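Local coordinates for protein tubulin-specific chaperone, putative (Trypanosoma brucei, PDB 4B6M) that is a putative tubulin-binding cofactor B whose CAP-Gly domain, the part described here, probably binds alpha-tubulin and perhaps microtubule plus ends, at residues 67-70 against 71-75. Numbering follows the deposited sequence. Where two conformers were deposited one is given.
Sequences GFLR and PDQVE. With FMT (formic acid), chain F.
Gln73 N donates to Arg70 O at 2.9 Å, approaching from above the carbonyl plane. In the conformer described, the side-chain OE1 of Gln73 accepts in turn from the backbone N-H of Arg70, with 2.9 Å between Arg70 N and Gln73 OE1; the donor lies in the plane of the carboxamide carbonyl, but the N-H...O angle is bent to 137° and the bond is tentative. The side chain gets there because CG sits beside its own backbone N (chi1 -71°) and the chain then runs extended, laying OE1 3.3 Å from Leu69 CB. Leu69 CD2 meets Val74 CG2 at 3.7 Å, the two side chains crossing at about a right angle.

A formic acid, probably from the crystallisation liquor, crowds this carboxamide too closely for an ordinary pair, and the two may not be present together; Arg70 N makes a weak 3.4 Å bond to formic acid O1. Val74 N bonds to Pro71 O at 3.0 Å, the second of two successive i to i+3 bonds in the short 3-10 segment 71-73, which links strands 66-69 and 74-76, outermost in the five-stranded antiparallel sheet of this SH3-like CAP-Gly domain. Strand 66-69 pairs with 36-42, and Leu69 and Val74 both reach Cys14 on strand 11-14. The Arg70 side chain bends at chi2 and carries its guanidinium to the carbonyls of Pro34 and Tyr36, with a cation-pi contact to Trp37.

The Gln73 N to Arg70 O bond thus ties the strand's exit to the 3-10 segment, probably helped in this conformer by the carboxamide, beside an apolar Leu69-Val74 contact.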
loop_
_atom_site.group_PDB
_atom_site.type_symbol
_atom_site.label_atom_id
_atom_site.label_comp_id
_atom_site.label_asym_id
_atom_site.label_seq_id
_atom_site.Cartn_x
_atom_site.Cartn_y
_atom_site.Cartn_z
ATOM N N GLY A 67 -1.971 -2.265 3.178
ATOM C CA GLY A 67 -1.924 -1.019 3.941
ATOM C C GLY A 67 -2.511 0.125 3.168
ATOM O O GLY A 67 -2.523 0.100 1.940
ATOM N N PHE A 68 -3.031 1.121 3.883
ATOM C CA PHE A 68 -3.370 2.402 3.279
ATOM C C PHE A 68 -2.450 3.393 3.917
ATOM O O PHE A 68 -2.445 3.534 5.149
ATOM C CB PHE A 68 -4.811 2.824 3.571
ATOM C CG PHE A 68 -5.831 1.977 2.893
ATOM C CD1 PHE A 68 -6.259 2.254 1.590
ATOM C CD2 PHE A 68 -6.363 0.877 3.558
ATOM C CE1 PHE A 68 -7.176 1.444 0.976
ATOM C CE2 PHE A 68 -7.300 0.049 2.944
ATOM C CZ PHE A 68 -7.720 0.348 1.648
ATOM N N LEU A 69 -1.652 4.040 3.090
ATOM C CA LEU A 69 -0.648 4.944 3.610
ATOM C C LEU A 69 -0.810 6.294 2.978
ATOM O O LEU A 69 -1.345 6.405 1.896
ATOM C CB LEU A 69 0.763 4.455 3.211
ATOM C CG LEU A 69 1.374 3.152 3.751
ATOM C CD1 LEU A 69 0.575 1.891 3.442
ATOM C CD2 LEU A 69 2.766 2.965 3.178
ATOM N N ARG A 70 -0.329 7.332 3.647
ATOM C CA ARG A 70 -0.198 8.634 2.986
ATOM C C ARG A 70 0.928 8.586 1.978
ATOM O O ARG A 70 1.893 7.848 2.156
ATOM C CB ARG A 70 0.073 9.732 4.010
ATOM C CG ARG A 70 -1.099 9.963 4.924
ATOM C CD ARG A 70 -2.319 10.452 4.179
ATOM N NE ARG A 70 -3.179 11.118 5.126
ATOM C CZ ARG A 70 -4.371 11.600 4.845
ATOM N NH1 ARG A 70 -4.874 11.468 3.629
ATOM N NH2 ARG A 70 -5.057 12.206 5.816
ATOM N N PRO A 71 0.829 9.382 0.907
ATOM C CA PRO A 71 1.875 9.414 -0.104
ATOM C C PRO A 71 3.267 9.694 0.455
ATOM O O PRO A 71 4.250 9.132 -0.084
ATOM C CB PRO A 71 1.406 10.535 -1.070
ATOM C CG PRO A 71 -0.091 10.493 -0.942
ATOM C CD PRO A 71 -0.380 10.122 0.500
ATOM N N ASP A 72 3.368 10.484 1.538
ATOM C CA ASP A 72 4.691 10.793 2.065
ATOM C C ASP A 72 5.394 9.568 2.638
ATOM O O ASP A 72 6.622 9.571 2.761
ATOM C CB ASP A 72 4.648 11.937 3.076
ATOM C CG ASP A 72 4.487 13.293 2.417
ATOM O OD1 ASP A 72 5.049 13.529 1.324
ATOM O OD2 ASP A 72 3.801 14.140 3.007
ATOM N N GLN A 73 4.625 8.516 2.928
ATOM C CA GLN A 73 5.165 7.270 3.467
ATOM C C GLN A 73 5.634 6.304 2.427
ATOM O O GLN A 73 6.225 5.262 2.743
ATOM C CB GLN A 73 4.104 6.558 4.252
ATOM C CG GLN A 73 3.784 7.251 5.522
ATOM C CD GLN A 73 2.705 6.517 6.191
ATOM O OE1 GLN A 73 1.605 6.451 5.658
ATOM N NE2 GLN A 73 3.010 5.900 7.335
ATOM N N VAL A 74 5.388 6.634 1.169
ATOM C CA VAL A 74 5.638 5.724 0.044
ATOM C C VAL A 74 6.772 6.240 -0.832
ATOM O O VAL A 74 6.662 7.306 -1.469
ATOM C CB VAL A 74 4.351 5.536 -0.786
ATOM C CG1 VAL A 74 4.555 4.560 -1.935
ATOM C CG2 VAL A 74 3.236 5.069 0.133
ATOM N N GLU A 75 7.857 5.465 -0.876
ATOM C CA GLU A 75 8.942 5.742 -1.814
ATOM C C GLU A 75 8.831 4.834 -3.035
ATOM O O GLU A 75 9.058 3.628 -2.929
ATOM C CB GLU A 75 10.306 5.557 -1.139
ATOM C CG GLU A 75 11.482 5.725 -2.109
ATOM C CD GLU A 75 12.830 5.397 -1.482
ATOM O OE1 GLU A 75 12.960 5.386 -0.252
ATOM O OE2 GLU A 75 13.783 5.141 -2.246
HETATM C C FMT F . -0.170 5.509 7.828
HETATM O O1 FMT F . -0.361 6.370 6.947
HETATM O O2 FMT F . 0.959 5.175 8.277
#